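Local coordinates for lipase (Streptomyces rimosus, PDB 5MAL), which hydrolyses ester bonds in triacylglycerols and in nitrophenyl and naphthyl esters, preferring medium-length acyl chains, as a secreted serine esterase of the GDSL family, at residues A[9-13]-A[32-36]; A[84-89]-A[104-108]; A[142-147]-A[163-168]; A[186-192]-A[224-229]. One frame throughout, in Å; residues are numbered along the deposited sequence.

The four contacts lie near the catalytic serine and histidine of an SGNH hydrolase, whose parallel sheet runs in the order 2-1-3-4-5. Interaction 1 carries the nucleophile Ser-10 itself, with its OG hydrogen-bonded to NE2 of His-216; the side chains of Phe-86, Phe-144 and Tyr-226 in interactions 2, 3 and 4 lie about 8, 7 and 8 Å from that of His-216. Interactions 1 and 4 meet where Tyr-34 CD2 lies 3.4 Å from Tyr-226 CB. Interaction 3 reaches interaction 4 through a probable hydrogen bond from Arg-143 N to Asn-189 OD1 (2.9 Å). Interaction 2 packs on interaction 3, with Ile-105 CD1 3.3 Å from Ile-163 CG1.

Interaction 1. Residues A[9-13]-A[32-36]; sequences DSYSS and KSYPA
Build 9-13 as the turn that follows strand 3-8: Asp-9 is extended (phi/psi -105/-152) and N-caps the short helix 10-13. In 32-36, Ser-33 (psi 158°) N-caps helix 34-40. The backbones come closest at Ser-13 and Ser-33, CA to CA 6.0 Å.

Both caps are side-chain bonds. Tyr-11 N donates to Asp-9 OD1 at 3.1 Å, Ala-36 N to Ser-33 OG at 3.3 Å; Ser-33 OG also meets Ser-30 O. Within the first turn, Ser-12 N and Ser-13 N both bond to Asp-9 O, at 3.0 and 2.9 Å.

One hydrogen bond spans the segments, Ser-12 OG to Tyr-34 OH at 2.7 Å, with Ser-12 in m and Tyr-34 in p. Ser-12 OG bonds to Thr-78 OG1 as well.

The remaining contacts set carbon against carbonyl oxygen: Ser-13 O to Ser-33 CB 3.2 Å, Ser-12 O to Pro-35 CD 3.2 Å, and Tyr-11 O to Tyr-34 CE2 3.5 Å, at the ring edge.

This is the GDS motif that names the GDSL family, with the nucleophile Ser-10. The caps set each helix start on its own; across the buried contact a single hydroxyl pair makes the direct bond, without any charge pair, and Gln-222 bridges Tyr-11 O and Tyr-34 N.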
loop_
_atom_site.group_PDB
_atom_site.type_symbol
_atom_site.label_atom_id
_atom_site.label_comp_id
_atom_site.label_asym_id
_atom_site.label_seq_id
_atom_site.Cartn_x
_atom_site.Cartn_y
_atom_site.Cartn_z
ATOM N N ASP A 9 -5.766 -0.740 -0.917
ATOM C CA ASP A 9 -5.743 0.128 -2.081
ATOM C C ASP A 9 -4.900 -0.493 -3.169
ATOM O O ASP A 9 -4.777 -1.704 -3.233
ATOM C CB ASP A 9 -5.228 1.515 -1.724
ATOM C CG ASP A 9 -3.893 1.486 -1.008
ATOM O OD1 ASP A 9 -3.127 0.506 -1.162
ATOM O OD2 ASP A 9 -3.605 2.467 -0.299
ATOM N N SER A 10 -4.311 0.345 -4.009
ATOM C CA SER A 10 -3.674 -0.125 -5.219
ATOM C C SER A 10 -2.363 -0.835 -4.920
ATOM O O SER A 10 -1.866 -1.597 -5.748
ATOM C CB SER A 10 -3.439 1.047 -6.155
ATOM O OG SER A 10 -2.875 2.114 -5.418
ATOM N N TYR A 11 -1.779 -0.566 -3.754
ATOM C CA TYR A 11 -0.521 -1.248 -3.414
ATOM C C TYR A 11 -0.804 -2.693 -3.052
ATOM O O TYR A 11 0.098 -3.538 -3.071
ATOM C CB TYR A 11 0.218 -0.535 -2.284
ATOM C CG TYR A 11 0.824 0.744 -2.786
ATOM C CD1 TYR A 11 0.021 1.838 -3.050
ATOM C CD2 TYR A 11 2.180 0.841 -3.063
ATOM C CE1 TYR A 11 0.543 2.998 -3.547
ATOM C CE2 TYR A 11 2.716 2.016 -3.573
ATOM C CZ TYR A 11 1.880 3.085 -3.813
ATOM O OH TYR A 11 2.374 4.272 -4.301
ATOM N N SER A 12 -2.056 -2.970 -2.709
ATOM C CA SER A 12 -2.445 -4.333 -2.386
ATOM C C SER A 12 -3.088 -4.978 -3.589
ATOM O O SER A 12 -2.905 -6.166 -3.819
ATOM C CB SER A 12 -3.405 -4.388 -1.198
ATOM O OG SER A 12 -2.725 -4.040 -0.010
ATOM N N SER A 13 -3.873 -4.209 -4.336
ATOM C CA SER A 13 -4.510 -4.773 -5.525
ATOM C C SER A 13 -3.443 -5.093 -6.554
ATOM O O SER A 13 -3.569 -6.058 -7.297
ATOM C CB SER A 13 -5.555 -3.821 -6.122
ATOM O OG SER A 13 -4.944 -2.807 -6.912
ATOM N N LYS A 32 -0.298 -10.792 -9.999
ATOM C CA LYS A 32 1.080 -10.689 -9.540
ATOM C C LYS A 32 1.197 -9.764 -8.333
ATOM O O LYS A 32 2.298 -9.427 -7.905
ATOM C CB LYS A 32 1.985 -10.200 -10.665
ATOM C CG LYS A 32 2.034 -11.166 -11.836
ATOM C CD LYS A 32 3.078 -10.768 -12.859
ATOM C CE LYS A 32 2.964 -11.637 -14.102
ATOM N NZ LYS A 32 3.348 -13.044 -13.834
ATOM N N SER A 33 0.056 -9.362 -7.789
ATOM C CA SER A 33 0.020 -8.618 -6.528
ATOM C C SER A 33 0.446 -9.508 -5.369
ATOM O O SER A 33 0.328 -10.736 -5.454
ATOM C CB SER A 33 -1.388 -8.104 -6.262
ATOM O OG SER A 33 -2.249 -9.206 -6.032
ATOM N N TYR A 34 0.903 -8.927 -4.259
ATOM C CA TYR A 34 1.376 -9.830 -3.209
ATOM C C TYR A 34 0.229 -10.709 -2.663
ATOM O O TYR A 34 0.464 -11.865 -2.362
ATOM C CB TYR A 34 2.091 -9.072 -2.074
ATOM C CG TYR A 34 1.199 -8.231 -1.213
ATOM C CD1 TYR A 34 0.548 -8.784 -0.106
ATOM C CD2 TYR A 34 1.031 -6.878 -1.473
ATOM C CE1 TYR A 34 -0.274 -8.017 0.680
ATOM C CE2 TYR A 34 0.217 -6.097 -0.684
ATOM C CZ TYR A 34 -0.436 -6.680 0.390
ATOM O OH TYR A 34 -1.256 -5.939 1.190
ATOM N N PRO A 35 -1.025 -10.192 -2.575
ATOM C CA PRO A 35 -2.015 -11.150 -2.077
ATOM C C PRO A 35 -2.271 -12.302 -3.030
ATOM O O PRO A 35 -2.409 -13.430 -2.578
ATOM C CB PRO A 35 -3.283 -10.297 -1.931
ATOM C CG PRO A 35 -2.771 -8.921 -1.707
ATOM C CD PRO A 35 -1.616 -8.841 -2.668
ATOM N N ALA A 36 -2.331 -12.025 -4.323
ATOM C CA ALA A 36 -2.566 -13.089 -5.289
ATOM C C ALA A 36 -1.393 -14.072 -5.295
ATOM O O ALA A 36 -1.586 -15.284 -5.378
ATOM C CB ALA A 36 -2.787 -12.513 -6.666
#

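Interaction 2. Residues A[84-89]-A[104-108]; sequences AGFADT and RIAKA
Two helical segments meet here. Ala-84 and Gly-85 lead into helix 86-96, with Gly-85 as N-cap residue at phi/psi 72/45; 104-108 is regular alpha-helix inside 98-130. CA atoms pair at Ala-84 with Ala-108 (5.1 Å) and Thr-89 with Arg-104 (5.8 Å).

Arg-104 (t, p, t, chi4 86°) folds back over the first turn of helix 86-96. Its NE donates to Asp-88 OD1 at 3.0 Å, a salt bridge lying near the guanidinium plane, with Asp-88 chi1 in t. NH1 donates to water 1 at 2.8 Å, and that water donates in turn to Ala-84 O at 2.7 Å. The arrangement is a helical hairpin: 86-96 and the long 98-130 follow each other directly, in the chain between strands 74-78 and 135-139, which are parallel neighbours in the sheet of the SGNH fold. Gly-85 O takes two bonds, from Thr-89 N (2.9 Å) and Thr-89 OG1 (2.7 Å). That hydroxyl, chi1 in m, sits over one guanidinium face, 3.3 Å from Arg-104 CZ.

A CB on Gly-85 would fall 2.5 Å from Arg-104 NH2. Below the polar layer, Ala-108 CB touches Ala-84 O at 3.4 Å and the edge of the Phe-86 ring at CE1 (4.4 Å), while Thr-89 CG2 meets Ile-105 CD1 at 3.3 Å.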
loop_
_atom_site.group_PDB
_atom_site.type_symbol
_atom_site.label_atom_id
_atom_site.label_comp_id
_atom_site.label_asym_id
_atom_site.label_seq_id
_atom_site.Cartn_x
_atom_site.Cartn_y
_atom_site.Cartn_z
ATOM N N ALA A 84 -4.757 10.218 2.402
ATOM C CA ALA A 84 -3.830 11.324 2.550
ATOM C C ALA A 84 -3.598 12.009 1.202
ATOM O O ALA A 84 -2.896 13.012 1.120
ATOM C CB ALA A 84 -2.520 10.833 3.143
ATOM N N GLY A 85 -4.212 11.463 0.156
ATOM C CA GLY A 85 -4.124 12.026 -1.181
ATOM C C GLY A 85 -2.772 11.840 -1.839
ATOM O O GLY A 85 -2.243 12.772 -2.446
ATOM N N PHE A 86 -2.208 10.639 -1.741
ATOM C CA PHE A 86 -0.879 10.382 -2.292
ATOM C C PHE A 86 -0.835 10.460 -3.814
ATOM O O PHE A 86 0.068 11.080 -4.376
ATOM C CB PHE A 86 -0.360 9.013 -1.847
ATOM C CG PHE A 86 0.462 9.060 -0.593
ATOM C CD1 PHE A 86 0.408 10.164 0.238
ATOM C CD2 PHE A 86 1.282 8.001 -0.243
ATOM C CE1 PHE A 86 1.159 10.213 1.399
ATOM C CE2 PHE A 86 2.035 8.044 0.913
ATOM C CZ PHE A 86 1.976 9.152 1.735
ATOM N N ALA A 87 -1.791 9.809 -4.473
ATOM C CA ALA A 87 -1.864 9.831 -5.931
ATOM C C ALA A 87 -1.933 11.270 -6.434
ATOM O O ALA A 87 -1.111 11.689 -7.261
ATOM C CB ALA A 87 -3.064 9.029 -6.419
ATOM N N ASP A 88 -2.906 12.017 -5.916
ATOM C CA ASP A 88 -3.069 13.435 -6.219
ATOM C C ASP A 88 -1.787 14.229 -5.963
ATOM O O ASP A 88 -1.395 15.081 -6.766
ATOM C CB ASP A 88 -4.211 14.026 -5.388
ATOM C CG ASP A 88 -4.534 15.465 -5.772
ATOM O OD1 ASP A 88 -3.796 16.391 -5.357
ATOM O OD2 ASP A 88 -5.539 15.673 -6.485
ATOM N N THR A 89 -1.152 13.954 -4.828
ATOM C CA THR A 89 0.098 14.608 -4.478
ATOM C C THR A 89 1.204 14.345 -5.499
ATOM O O THR A 89 1.888 15.272 -5.949
ATOM C CB THR A 89 0.583 14.157 -3.112
ATOM O OG1 THR A 89 -0.342 14.599 -2.115
ATOM C CG2 THR A 89 1.933 14.757 -2.836
ATOM N N ARG A 104 2.012 20.529 -1.272
ATOM C CA ARG A 104 1.074 19.425 -1.388
ATOM C C ARG A 104 1.455 18.290 -0.443
ATOM O O ARG A 104 0.593 17.710 0.209
ATOM C CB ARG A 104 1.017 18.931 -2.837
ATOM C CG ARG A 104 -0.067 17.911 -3.106
ATOM C CD ARG A 104 -1.444 18.503 -2.860
ATOM N NE ARG A 104 -2.491 17.483 -2.861
ATOM C CZ ARG A 104 -2.839 16.769 -1.791
ATOM N NH1 ARG A 104 -2.224 16.961 -0.628
ATOM N NH2 ARG A 104 -3.809 15.863 -1.882
ATOM N N ILE A 105 2.749 17.977 -0.379
ATOM C CA ILE A 105 3.275 16.990 0.556
ATOM C C ILE A 105 3.007 17.374 2.003
ATOM O O ILE A 105 2.614 16.542 2.829
ATOM C CB ILE A 105 4.793 16.813 0.399
ATOM C CG1 ILE A 105 5.142 16.367 -1.014
ATOM C CG2 ILE A 105 5.308 15.809 1.430
ATOM C CD1 ILE A 105 4.840 14.954 -1.238
ATOM N N ALA A 106 3.253 18.640 2.318
ATOM C CA ALA A 106 3.021 19.122 3.676
ATOM C C ALA A 106 1.563 18.910 4.066
ATOM O O ALA A 106 1.264 18.504 5.192
ATOM C CB ALA A 106 3.400 20.598 3.792
ATOM N N LYS A 107 0.662 19.172 3.126
ATOM C CA LYS A 107 -0.764 19.006 3.372
ATOM C C LYS A 107 -1.044 17.520 3.576
ATOM O O LYS A 107 -1.757 17.138 4.488
ATOM C CB LYS A 107 -1.584 19.590 2.214
ATOM C CG LYS A 107 -3.062 19.217 2.205
ATOM C CD LYS A 107 -3.753 19.734 0.952
ATOM C CE LYS A 107 -5.161 19.167 0.822
ATOM N NZ LYS A 107 -5.837 19.619 -0.434
ATOM N N ALA A 108 -0.434 16.683 2.746
ATOM C CA ALA A 108 -0.601 15.240 2.870
ATOM C C ALA A 108 -0.060 14.758 4.202
ATOM O O ALA A 108 -0.662 13.911 4.858
ATOM C CB ALA A 108 0.098 14.514 1.713
HETATM O O HOH W 1 -3.757 15.584 1.262
#

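Interaction 3. Residues A[142-147]-A[163-168]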
loop_
_atom_site.group_PDB
_atom_site.type_symbol
_atom_site.label_atom_id
_atom_site.label_comp_id
_atom_site.label_asym_id
_atom_site.label_seq_id
_atom_site.Cartn_x
_atom_site.Cartn_y
_atom_site.Cartn_z
ATOM N N PRO A 142 6.368 1.784 0.700
ATOM C CA PRO A 142 7.817 1.958 0.657
ATOM C C PRO A 142 8.148 3.436 0.570
ATOM O O PRO A 142 7.352 4.183 -0.001
ATOM C CB PRO A 142 8.217 1.219 -0.628
ATOM C CG PRO A 142 7.030 1.421 -1.537
ATOM C CD PRO A 142 5.807 1.403 -0.610
ATOM N N ARG A 143 9.261 3.857 1.155
ATOM C CA ARG A 143 9.839 5.136 0.776
ATOM C C ARG A 143 10.068 5.064 -0.722
ATOM O O ARG A 143 10.582 4.057 -1.224
ATOM C CB ARG A 143 11.149 5.409 1.526
ATOM C CG ARG A 143 10.972 5.993 2.911
ATOM C CD ARG A 143 12.325 6.310 3.516
ATOM N NE ARG A 143 13.134 5.105 3.578
ATOM C CZ ARG A 143 13.274 4.354 4.661
ATOM N NH1 ARG A 143 12.674 4.707 5.793
ATOM N NH2 ARG A 143 14.031 3.263 4.614
ATOM N N PHE A 144 9.678 6.106 -1.445
ATOM C CA PHE A 144 9.717 6.053 -2.898
ATOM C C PHE A 144 11.120 6.230 -3.481
ATOM O O PHE A 144 11.389 5.768 -4.587
ATOM C CB PHE A 144 8.809 7.119 -3.506
ATOM C CG PHE A 144 7.335 6.804 -3.433
ATOM C CD1 PHE A 144 6.880 5.535 -3.134
ATOM C CD2 PHE A 144 6.400 7.796 -3.705
ATOM C CE1 PHE A 144 5.525 5.256 -3.077
ATOM C CE2 PHE A 144 5.036 7.533 -3.643
ATOM C CZ PHE A 144 4.600 6.257 -3.326
ATOM N N TYR A 145 11.996 6.927 -2.756
ATOM C CA TYR A 145 13.269 7.366 -3.325
ATOM C C TYR A 145 14.488 6.975 -2.515
ATOM O O TYR A 145 14.458 6.975 -1.279
ATOM C CB TYR A 145 13.262 8.895 -3.485
ATOM C CG TYR A 145 12.315 9.343 -4.545
ATOM C CD1 TYR A 145 12.650 9.209 -5.883
ATOM C CD2 TYR A 145 11.071 9.886 -4.223
ATOM C CE1 TYR A 145 11.788 9.594 -6.876
ATOM C CE2 TYR A 145 10.196 10.284 -5.220
ATOM C CZ TYR A 145 10.564 10.132 -6.546
ATOM O OH TYR A 145 9.730 10.510 -7.579
ATOM N N LYS A 146 15.564 6.659 -3.226
ATOM C CA LYS A 146 16.886 6.605 -2.622
ATOM C C LYS A 146 17.468 7.999 -2.733
ATOM O O LYS A 146 17.500 8.570 -3.827
ATOM C CB LYS A 146 17.799 5.606 -3.328
ATOM C CG LYS A 146 19.254 5.741 -2.891
ATOM C CD LYS A 146 20.186 5.016 -3.851
ATOM C CE LYS A 146 21.519 4.651 -3.190
ATOM N NZ LYS A 146 21.817 5.519 -2.010
ATOM N N LEU A 147 17.910 8.558 -1.613
ATOM C CA LEU A 147 18.481 9.894 -1.622
ATOM C C LEU A 147 20.007 9.857 -1.724
ATOM O O LEU A 147 20.633 8.868 -1.345
ATOM C CB LEU A 147 18.064 10.652 -0.364
ATOM C CG LEU A 147 16.562 10.775 -0.109
ATOM C CD1 LEU A 147 16.313 11.670 1.092
ATOM C CD2 LEU A 147 15.843 11.319 -1.340
ATOM N N ILE A 163 8.575 13.449 -0.039
ATOM C CA ILE A 163 7.759 12.265 -0.304
ATOM C C ILE A 163 8.191 11.089 0.556
ATOM O O ILE A 163 7.358 10.348 1.068
ATOM C CB ILE A 163 7.846 11.874 -1.779
ATOM C CG1 ILE A 163 6.989 12.802 -2.606
ATOM C CG2 ILE A 163 7.356 10.480 -2.022
ATOM C CD1 ILE A 163 7.593 13.099 -3.915
ATOM N N ASN A 164 9.498 10.902 0.711
ATOM C CA ASN A 164 10.000 9.871 1.610
ATOM C C ASN A 164 9.495 10.089 3.031
ATOM O O ASN A 164 9.111 9.152 3.716
ATOM C CB ASN A 164 11.524 9.849 1.619
ATOM C CG ASN A 164 12.106 9.047 0.475
ATOM O OD1 ASN A 164 11.390 8.575 -0.393
ATOM N ND2 ASN A 164 13.410 8.895 0.480
ATOM N N ALA A 165 9.526 11.344 3.469
ATOM C CA ALA A 165 9.098 11.693 4.815
ATOM C C ALA A 165 7.623 11.374 5.020
ATOM O O ALA A 165 7.231 10.920 6.093
ATOM C CB ALA A 165 9.378 13.174 5.095
ATOM N N ALA A 166 6.818 11.631 3.991
ATOM C CA ALA A 166 5.406 11.271 3.992
ATOM C C ALA A 166 5.258 9.772 4.183
ATOM O O ALA A 166 4.437 9.321 4.962
ATOM C CB ALA A 166 4.736 11.710 2.700
ATOM N N ALA A 167 6.055 8.998 3.455
ATOM C CA ALA A 167 6.056 7.549 3.629
ATOM C C ALA A 167 6.448 7.192 5.053
ATOM O O ALA A 167 5.786 6.380 5.703
ATOM C CB ALA A 167 7.009 6.897 2.649
ATOM N N ASP A 168 7.532 7.799 5.535
ATOM C CA ASP A 168 7.977 7.558 6.900
ATOM C C ASP A 168 6.851 7.865 7.878
ATOM O O ASP A 168 6.569 7.072 8.784
ATOM C CB ASP A 168 9.215 8.397 7.229
ATOM C CG ASP A 168 10.472 7.875 6.562
ATOM O OD1 ASP A 168 10.409 6.798 5.944
ATOM O OD2 ASP A 168 11.528 8.540 6.678
HETATM O O HOH W 2 7.668 7.874 -0.405
#
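Residues 142-147 run as an irregular, mostly extended chain, broken at Phe-144 (phi/psi -77/-27), past one side of the regular helix 163-168. The closest approach of CA atoms is Arg-143 to Asn-164, 4.8 Å.

Asn-164 makes the central contact, binding the loop backbone with both ends of its amide: OD1 accepts from Tyr-145 N at 2.9 Å and ND2 donates to Tyr-145 O at 2.8 Å. A side chain thus pairs with one residue's NH and CO much as a neighbouring strand would. Water 2 links Phe-144 N (2.9 Å) to Ile-163 O, the latter through a weak bond of 2.9 Å. Farther along the helix, Arg-143 NH1 forms a salt bridge with Asp-168 OD1 at 3.1 Å, and Ala-167 CB rests 3.8 Å from Arg-143 CA. Ile-163 provides the apolar side, CG2 at 3.3 Å from Phe-144 CD2 and CD1 at 4.1 Å from Tyr-145 CE2.

The Phe-144 side chain lies about 7 Å from that of His-216, so the loop tied down by Asn-164 passes near the catalytic pair. It follows strand 135-139, and this contact ties it back onto helix 159-180 of the same strand-to-helix connection. Phe-144 and Ile-163 both touch Met-90 of helix 86-96, and Ile-163 also packs on Ile-105 of helix 98-130.

Interaction 4. Residues A[186-192]-A[224-229]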
loop_
_atom_site.group_PDB
_atom_site.type_symbol
_atom_site.label_atom_id
_atom_site.label_comp_id
_atom_site.label_asym_id
_atom_site.label_seq_id
_atom_site.Cartn_x
_atom_site.Cartn_y
_atom_site.Cartn_z
ATOM N N GLY A 186 3.901 -4.924 8.647
ATOM C CA GLY A 186 4.948 -5.358 7.750
ATOM C C GLY A 186 5.584 -4.134 7.123
ATOM O O GLY A 186 4.970 -3.426 6.312
ATOM N N ASP A 187 6.814 -3.860 7.533
ATOM C CA ASP A 187 7.560 -2.722 7.010
ATOM C C ASP A 187 8.195 -3.109 5.682
ATOM O O ASP A 187 9.132 -3.904 5.646
ATOM C CB ASP A 187 8.628 -2.292 8.015
ATOM C CG ASP A 187 9.474 -1.136 7.518
ATOM O OD1 ASP A 187 9.180 -0.580 6.439
ATOM O OD2 ASP A 187 10.435 -0.773 8.230
ATOM N N VAL A 188 7.708 -2.550 4.584
ATOM C CA VAL A 188 8.225 -3.009 3.299
ATOM C C VAL A 188 9.524 -2.309 2.908
ATOM O O VAL A 188 10.123 -2.643 1.893
ATOM C CB VAL A 188 7.184 -2.848 2.173
ATOM C CG1 VAL A 188 5.985 -3.762 2.450
ATOM C CG2 VAL A 188 6.755 -1.391 2.004
ATOM N N ASN A 189 9.990 -1.373 3.724
ATOM C CA ASN A 189 11.310 -0.809 3.489
ATOM C C ASN A 189 12.392 -1.836 3.750
ATOM O O ASN A 189 13.531 -1.678 3.313
ATOM C CB ASN A 189 11.539 0.414 4.362
ATOM C CG ASN A 189 10.754 1.592 3.895
ATOM O OD1 ASN A 189 10.702 1.872 2.700
ATOM N ND2 ASN A 189 10.122 2.290 4.828
ATOM N N THR A 190 12.042 -2.896 4.466
ATOM C CA THR A 190 13.023 -3.930 4.739
ATOM C C THR A 190 13.442 -4.567 3.417
ATOM O O THR A 190 14.592 -4.970 3.242
ATOM C CB THR A 190 12.480 -4.986 5.706
ATOM O OG1 THR A 190 11.258 -5.528 5.197
ATOM C CG2 THR A 190 12.211 -4.359 7.061
ATOM N N THR A 191 12.511 -4.627 2.476
ATOM C CA THR A 191 12.792 -5.260 1.188
ATOM C C THR A 191 13.011 -4.251 0.070
ATOM O O THR A 191 13.753 -4.532 -0.866
ATOM C CB THR A 191 11.664 -6.190 0.762
ATOM O OG1 THR A 191 10.420 -5.489 0.879
ATOM C CG2 THR A 191 11.631 -7.442 1.651
ATOM N N PHE A 192 12.332 -3.101 0.133
ATOM C CA PHE A 192 12.480 -2.092 -0.924
ATOM C C PHE A 192 13.765 -1.266 -0.809
ATOM O O PHE A 192 14.117 -0.542 -1.739
ATOM C CB PHE A 192 11.269 -1.138 -0.947
ATOM C CG PHE A 192 10.086 -1.669 -1.714
ATOM C CD1 PHE A 192 9.129 -2.451 -1.085
ATOM C CD2 PHE A 192 9.931 -1.375 -3.072
ATOM C CE1 PHE A 192 8.027 -2.941 -1.789
ATOM C CE2 PHE A 192 8.828 -1.852 -3.786
ATOM C CZ PHE A 192 7.874 -2.642 -3.141
ATOM N N LYS A 224 8.923 -9.490 -4.667
ATOM C CA LYS A 224 10.059 -9.517 -3.750
ATOM C C LYS A 224 10.121 -8.371 -2.773
ATOM O O LYS A 224 10.949 -8.377 -1.863
ATOM C CB LYS A 224 11.350 -9.561 -4.523
ATOM C CG LYS A 224 11.640 -10.937 -5.006
ATOM C CD LYS A 224 12.253 -10.812 -6.340
ATOM C CE LYS A 224 13.605 -10.137 -6.261
ATOM N NZ LYS A 224 14.370 -10.249 -7.535
ATOM N N GLY A 225 9.265 -7.376 -2.973
ATOM C CA GLY A 225 9.161 -6.296 -2.018
ATOM C C GLY A 225 8.021 -6.613 -1.070
ATOM O O GLY A 225 8.245 -6.878 0.109
ATOM N N TYR A 226 6.794 -6.622 -1.580
ATOM C CA TYR A 226 5.644 -6.849 -0.708
ATOM C C TYR A 226 5.451 -8.277 -0.241
ATOM O O TYR A 226 5.271 -8.509 0.948
ATOM C CB TYR A 226 4.355 -6.384 -1.386
ATOM C CG TYR A 226 4.081 -4.960 -1.062
ATOM C CD1 TYR A 226 4.619 -3.940 -1.839
ATOM C CD2 TYR A 226 3.309 -4.615 0.051
ATOM C CE1 TYR A 226 4.381 -2.612 -1.525
ATOM C CE2 TYR A 226 3.079 -3.306 0.377
ATOM C CZ TYR A 226 3.616 -2.308 -0.417
ATOM O OH TYR A 226 3.376 -1.006 -0.095
ATOM N N LEU A 227 5.468 -9.225 -1.168
ATOM C CA LEU A 227 5.127 -10.602 -0.811
ATOM C C LEU A 227 6.034 -11.169 0.287
ATOM O O LEU A 227 5.536 -11.805 1.206
ATOM C CB LEU A 227 5.162 -11.496 -2.052
ATOM C CG LEU A 227 5.027 -12.990 -1.745
ATOM C CD1 LEU A 227 3.675 -13.308 -1.132
ATOM C CD2 LEU A 227 5.269 -13.816 -3.009
ATOM N N PRO A 228 7.359 -10.921 0.217
ATOM C CA PRO A 228 8.172 -11.497 1.291
ATOM C C PRO A 228 7.806 -10.933 2.659
ATOM O O PRO A 228 7.914 -11.616 3.680
ATOM C CB PRO A 228 9.598 -11.121 0.882
ATOM C CG PRO A 228 9.534 -11.046 -0.620
ATOM C CD PRO A 228 8.201 -10.374 -0.864
ATOM N N VAL A 229 7.329 -9.695 2.686
ATOM C CA VAL A 229 6.908 -9.103 3.947
ATOM C C VAL A 229 5.623 -9.759 4.470
ATOM O O VAL A 229 5.501 -10.006 5.662
ATOM C CB VAL A 229 6.736 -7.597 3.798
ATOM C CG1 VAL A 229 6.262 -6.989 5.087
ATOM C CG2 VAL A 229 8.075 -6.998 3.410
#
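Val-188 and Tyr-226 form the apolar centre. Val-188 CG1 sits over the face of the tyrosine ring, 3.8 Å from its centroid and 22° off the normal, a CH-pi contact; it also lies 4.0 Å from Val-229 CG2. Phe-192 approaches the same ring obliquely, its centroid 5.6 Å from that of Tyr-226 and the planes at 74°, with CE1 3.6 Å from Tyr-226 CD1.

Two glycines let the backbones close in around this core. Gly-186 CA comes within 3.4 Å of Val-229 CG1, where a CB would clash, and Gly-225 CA is 3.5 Å from Phe-192 CE1, again leaving no room for one. Gly-225 belongs to the wider pi-type turn at 224-226 of helix 219-232.

Outward, Thr-191 brings OG1 to 2.7 Å from Gly-225 O and 3.0 Å from Val-188 O; its single proton can serve either carbonyl. Asp-187 OD1 accepts from Asn-189 N (2.9 Å), capping helix 189-192, and Asp-187 O takes the hydroxyl of Thr-190 at 2.7 Å. Tyr-226 OH points out of the contact to Gly-140 O.

The contact packs the end of edge strand 184-186 and the short helix after it against the C-terminal helix of the SGNH fold. Its chemistry implies an interface without a salt bridge, joined chiefly by aliphatic and aromatic packing, with the Thr-191 hydroxyl, within reach of both Gly-225 O and Val-188 O, as the one possible hydrogen bond across it.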